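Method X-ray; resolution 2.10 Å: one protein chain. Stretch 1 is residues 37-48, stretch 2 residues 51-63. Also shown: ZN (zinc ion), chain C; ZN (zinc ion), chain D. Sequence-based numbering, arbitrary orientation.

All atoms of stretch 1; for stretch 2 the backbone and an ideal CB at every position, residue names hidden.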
# COMPACT_ATOMS: atom_id res chain seq x y z
N ASP A 37 -9.48 3.52 10.51
CA ASP A 37 -8.89 4.84 10.35
C ASP A 37 -7.43 4.82 10.80
O ASP A 37 -7.09 4.20 11.81
CB ASP A 37 -9.67 5.88 11.16
CG ASP A 37 -11.11 6.02 10.70
OD1 ASP A 37 -11.38 5.72 9.52
OD2 ASP A 37 -11.96 6.42 11.52
N TYR A 38 -6.58 5.50 10.04
CA TYR A 38 -5.17 5.58 10.41
C TYR A 38 -5.01 6.24 11.77
O TYR A 38 -5.72 7.18 12.12
CB TYR A 38 -4.37 6.36 9.36
CG TYR A 38 -4.36 5.76 7.97
CD1 TYR A 38 -3.86 4.48 7.74
CD2 TYR A 38 -4.81 6.49 6.87
CE1 TYR A 38 -3.84 3.94 6.46
CE2 TYR A 38 -4.79 5.96 5.59
CZ TYR A 38 -4.31 4.68 5.39
OH TYR A 38 -4.28 4.16 4.12
N ARG A 39 -4.07 5.72 12.56
CA ARG A 39 -3.73 6.28 13.85
C ARG A 39 -2.32 6.87 13.80
O ARG A 39 -1.48 6.43 13.01
CB ARG A 39 -3.81 5.22 14.96
CG ARG A 39 -5.22 4.70 15.24
CD ARG A 39 -5.26 3.85 16.50
NE ARG A 39 -6.61 3.44 16.86
CZ ARG A 39 -7.11 2.22 16.63
NH1 ARG A 39 -8.36 1.95 17.00
NH2 ARG A 39 -6.38 1.29 16.05
N PHE A 40 -2.09 7.88 14.63
CA PHE A 40 -0.80 8.55 14.66
C PHE A 40 0.32 7.56 14.95
O PHE A 40 0.25 6.78 15.90
CB PHE A 40 -0.80 9.66 15.72
CG PHE A 40 0.56 10.24 16.00
CD1 PHE A 40 1.07 11.25 15.21
CD2 PHE A 40 1.32 9.77 17.05
CE1 PHE A 40 2.32 11.79 15.47
CE2 PHE A 40 2.57 10.29 17.31
CZ PHE A 40 3.07 11.31 16.52
N GLY A 41 1.36 7.58 14.12
CA GLY A 41 2.51 6.72 14.29
C GLY A 41 2.47 5.43 13.51
O GLY A 41 3.47 4.70 13.51
N GLU A 42 1.35 5.11 12.86
CA GLU A 42 1.28 3.88 12.10
C GLU A 42 2.16 3.95 10.86
O GLU A 42 2.51 5.03 10.36
CB GLU A 42 -0.16 3.59 11.69
CG GLU A 42 -1.05 3.15 12.83
CD GLU A 42 -2.47 2.86 12.38
OE1 GLU A 42 -2.86 3.36 11.30
OE2 GLU A 42 -3.18 2.13 13.09
N SER A 43 2.52 2.77 10.35
CA SER A 43 3.36 2.65 9.17
C SER A 43 2.49 2.42 7.94
O SER A 43 1.63 1.54 7.94
CB SER A 43 4.35 1.49 9.32
OG SER A 43 5.33 1.78 10.31
N LEU A 44 2.72 3.23 6.91
CA LEU A 44 1.95 3.15 5.67
C LEU A 44 2.89 2.90 4.49
O LEU A 44 4.10 3.12 4.57
CB LEU A 44 1.15 4.44 5.42
CG LEU A 44 -0.24 4.57 6.04
CD1 LEU A 44 -0.19 4.63 7.56
CD2 LEU A 44 -0.92 5.81 5.48
N ARG A 45 2.30 2.44 3.39
CA ARG A 45 3.02 2.29 2.13
C ARG A 45 2.26 3.00 1.03
O ARG A 45 1.03 3.16 1.09
CB ARG A 45 3.21 0.82 1.75
CG ARG A 45 4.48 0.18 2.27
CD ARG A 45 4.93 -0.95 1.36
NE ARG A 45 5.58 -2.04 2.09
CZ ARG A 45 6.84 -2.01 2.52
NH1 ARG A 45 7.59 -0.94 2.30
NH2 ARG A 45 7.34 -3.05 3.17
N LEU A 46 2.99 3.43 0.01
CA LEU A 46 2.43 4.15 -1.13
C LEU A 46 2.64 3.33 -2.40
O LEU A 46 3.74 2.84 -2.65
CB LEU A 46 3.07 5.53 -1.28
CG LEU A 46 2.48 6.38 -2.40
CD1 LEU A 46 1.03 6.71 -2.09
CD2 LEU A 46 3.30 7.65 -2.61
N LEU A 47 1.58 3.20 -3.18
CA LEU A 47 1.61 2.57 -4.49
C LEU A 47 1.77 3.63 -5.58
O LEU A 47 1.40 4.79 -5.38
CB LEU A 47 0.33 1.76 -4.73
CG LEU A 47 0.09 0.56 -3.80
CD1 LEU A 47 -1.09 -0.28 -4.30
CD2 LEU A 47 1.34 -0.29 -3.67
N PRO A 48 2.31 3.26 -6.74
CA PRO A 48 2.54 4.27 -7.79
C PRO A 48 1.28 4.94 -8.29
O PRO A 48 1.37 6.05 -8.85
CB PRO A 48 3.23 3.47 -8.90
CG PRO A 48 2.85 2.06 -8.65
CD PRO A 48 2.77 1.93 -7.16
N UNK A 51 -2.30 5.69 -4.20
CA UNK A 51 -3.12 5.22 -3.09
C UNK A 51 -2.22 4.64 -2.01
O UNK A 51 -1.29 3.89 -2.30
CB UNK A 51 -4.14 4.18 -3.56
N UNK A 52 -2.51 4.99 -0.76
CA UNK A 52 -1.72 4.54 0.38
C UNK A 52 -2.53 3.61 1.26
O UNK A 52 -3.77 3.66 1.30
CB UNK A 52 -1.22 5.73 1.19
N UNK A 53 -1.82 2.74 1.97
CA UNK A 53 -2.45 1.75 2.84
C UNK A 53 -1.57 1.54 4.06
O UNK A 53 -0.42 1.97 4.11
CB UNK A 53 -2.68 0.43 2.10
N UNK A 54 -2.14 0.86 5.06
CA UNK A 54 -1.32 0.25 6.09
C UNK A 54 -0.26 -0.63 5.44
O UNK A 54 -0.55 -1.38 4.51
CB UNK A 54 -2.18 -0.56 7.06
N UNK A 55 0.98 -0.49 5.91
CA UNK A 55 2.08 -1.26 5.33
C UNK A 55 1.80 -2.76 5.39
O UNK A 55 1.96 -3.47 4.39
CB UNK A 55 3.39 -0.94 6.05
N UNK A 56 1.36 -3.25 6.55
CA UNK A 56 1.07 -4.68 6.69
C UNK A 56 -0.10 -5.10 5.82
O UNK A 56 -0.13 -6.24 5.32
CB UNK A 56 0.78 -5.02 8.15
N UNK A 57 -1.08 -4.22 5.61
CA UNK A 57 -2.26 -4.58 4.84
C UNK A 57 -1.92 -4.76 3.36
O UNK A 57 -2.28 -5.76 2.74
CB UNK A 57 -3.35 -3.52 5.01
N UNK A 58 -1.22 -3.78 2.77
CA UNK A 58 -0.93 -3.85 1.34
C UNK A 58 0.14 -4.90 1.06
O UNK A 58 0.11 -5.54 -0.00
CB UNK A 58 -0.48 -2.48 0.82
N UNK A 59 1.08 -5.11 1.99
CA UNK A 59 2.06 -6.18 1.82
C UNK A 59 1.38 -7.53 1.72
O UNK A 59 1.72 -8.36 0.87
CB UNK A 59 3.06 -6.18 2.98
N UNK A 60 0.39 -7.77 2.59
CA UNK A 60 -0.36 -9.02 2.55
C UNK A 60 -1.10 -9.17 1.22
O UNK A 60 -1.11 -10.25 0.62
CB UNK A 60 -1.35 -9.08 3.72
N UNK A 61 -1.72 -8.08 0.76
CA UNK A 61 -2.50 -8.15 -0.47
C UNK A 61 -1.62 -8.46 -1.68
O UNK A 61 -1.96 -9.30 -2.51
CB UNK A 61 -3.25 -6.83 -0.69
N UNK A 62 -0.48 -7.78 -1.78
CA UNK A 62 0.35 -7.90 -2.97
C UNK A 62 1.14 -9.20 -3.01
O UNK A 62 1.48 -9.68 -4.10
CB UNK A 62 1.31 -6.71 -3.05
N UNK A 63 1.46 -9.79 -1.85
CA UNK A 63 2.25 -11.01 -1.83
C UNK A 63 1.41 -12.28 -1.84
O UNK A 63 1.90 -13.34 -2.26
CB UNK A 63 3.16 -11.01 -0.60
ZN ZN C . -5.18 -1.48 6.91
ZN ZN D . -4.58 2.61 -6.80

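Position 51 has its CB sideways to stretch 1, 5.2 Å from Leu47 CB, and the chain D zinc lies nearby. A metal ligand such as histidine, cysteine or aspartate would suit. It is His51, whose ND1 binds that zinc at 2.0 Å, while Leu47 N donates to His51 O at 3.1 Å.

Position 52 pairs with Leu46 in an antiparallel, non-hydrogen-bonded bridge. Its ideal CB is 4.1 Å from Leu46 CD1, 4.3 Å from Leu44 CD2 and 3.4 Å from Arg45 O, so a small apolar group fits readily. Ala52 sets its methyl against Leu46 CD1 and Leu44 CD2.

Position 53 is bridged to Arg45, with both side chains on one sheet face; its N donates to Arg45 O at 3.0 Å and Arg45 N donates to its O at 2.9 Å. Beyond its CB, Leu47 offers apolar carbon, inviting a long aliphatic or an aromatic. Phe53, chi1 m, carries its CE1 to 3.6 Å from Leu47 CD1.

Position 54 has CA-to-CB directed away from stretch 1, yet the chain C zinc, Tyr38 and the carboxylate of Glu42 are all close. Cysteine could serve the metal; a side chain that also reaches the carboxylate needs a second polar end, as histidine has. His54 uses both nitrogens: ND1 binds zinc at 2.3 Å, and NE2 donates to Glu42 OE1 at 2.5 Å. Since Glu42 OE1 also accepts from Arg39 N at 2.9 Å, the carboxylate ties the ring to the turn. The edge of Tyr38 meets the His54 face, planes at 87°.

Position 55 begins the helix; its N donates to Ser43 O at 2.9 Å. An ideal CB 4.1 Å from Arg45 CG favours an aliphatic chain. Leu55 CD1 lies over one guanidinium face, 3.5 Å from Arg45 CZ.

Position 56 points away, leaving polar choices free; it is Asn56. Position 57 is out of stretch 1's reach but near the chain C zinc, so cysteine or histidine would suit; Cys57 SG binds it at 2.4 Å.

Position 58 points toward stretch 1, its CB 5.0 Å from Arg45 CB, suiting a branched or long aliphatic. Ile58 puts CD1 3.9 Å from Leu47 CD1.

At 59, the CB lies 4.9 Å from Arg45 NE, calling for an acid. Asp59 forms a salt bridge: Arg45 NE donates to Asp59 OD1 at 2.7 Å.

At 60, 61 and 63 many side chains would do; they are Ser60, Trp61 and Thr63. Position 62 points toward stretch 1, and a long aliphatic could reach Leu47; Leu62 CD1 comes 4.0 Å from Leu47 CD2.

Stretch 2 (51-63) HAFHLNCIDSWLT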
# COMPACT_ATOMS: atom_id res chain seq x y z
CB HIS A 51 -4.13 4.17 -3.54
CG HIS A 51 -5.15 4.69 -4.51
ND1 HIS A 51 -5.25 4.24 -5.80
CD2 HIS A 51 -6.12 5.63 -4.37
CE1 HIS A 51 -6.23 4.87 -6.42
NE2 HIS A 51 -6.77 5.72 -5.57
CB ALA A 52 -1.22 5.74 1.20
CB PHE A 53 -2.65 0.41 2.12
CG PHE A 53 -3.34 0.52 0.79
CD1 PHE A 53 -2.61 0.77 -0.36
CD2 PHE A 53 -4.70 0.35 0.68
CE1 PHE A 53 -3.23 0.86 -1.59
CE2 PHE A 53 -5.33 0.45 -0.54
CZ PHE A 53 -4.60 0.70 -1.68
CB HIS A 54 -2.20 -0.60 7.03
CG HIS A 54 -2.93 0.20 8.07
ND1 HIS A 54 -4.23 -0.07 8.43
CD2 HIS A 54 -2.53 1.23 8.84
CE1 HIS A 54 -4.61 0.78 9.37
NE2 HIS A 54 -3.59 1.58 9.64
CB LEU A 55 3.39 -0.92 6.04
CG LEU A 55 4.66 -1.63 5.57
CD1 LEU A 55 5.83 -0.66 5.61
CD2 LEU A 55 4.97 -2.87 6.40
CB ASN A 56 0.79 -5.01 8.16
CG ASN A 56 2.05 -5.15 8.97
OD1 ASN A 56 3.12 -5.44 8.44
ND2 ASN A 56 1.93 -4.96 10.28
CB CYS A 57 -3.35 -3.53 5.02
SG CYS A 57 -4.12 -3.57 6.65
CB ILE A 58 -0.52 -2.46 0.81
CG1 ILE A 58 -0.42 -2.47 -0.72
CG2 ILE A 58 0.79 -1.99 1.44
CD1 ILE A 58 -1.73 -2.83 -1.40
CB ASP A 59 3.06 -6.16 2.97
CG ASP A 59 4.07 -5.04 2.86
OD1 ASP A 59 3.94 -4.21 1.93
OD2 ASP A 59 5.00 -4.99 3.69
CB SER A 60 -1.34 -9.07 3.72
OG SER A 60 -2.36 -10.02 3.48
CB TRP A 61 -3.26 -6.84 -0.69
CG TRP A 61 -3.94 -6.77 -2.02
CD1 TRP A 61 -3.51 -6.10 -3.13
CD2 TRP A 61 -5.16 -7.42 -2.39
NE1 TRP A 61 -4.40 -6.28 -4.16
CE2 TRP A 61 -5.42 -7.08 -3.73
CE3 TRP A 61 -6.07 -8.24 -1.71
CZ2 TRP A 61 -6.55 -7.54 -4.41
CZ3 TRP A 61 -7.18 -8.69 -2.39
CH2 TRP A 61 -7.41 -8.35 -3.72
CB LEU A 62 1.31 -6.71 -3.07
CG LEU A 62 0.67 -5.35 -3.38
CD1 LEU A 62 1.74 -4.27 -3.54
CD2 LEU A 62 -0.18 -5.44 -4.64
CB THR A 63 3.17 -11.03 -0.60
OG1 THR A 63 2.38 -10.94 0.59
CG2 THR A 63 4.15 -9.87 -0.65
O HOH W 1 1.15 -1.50 9.19
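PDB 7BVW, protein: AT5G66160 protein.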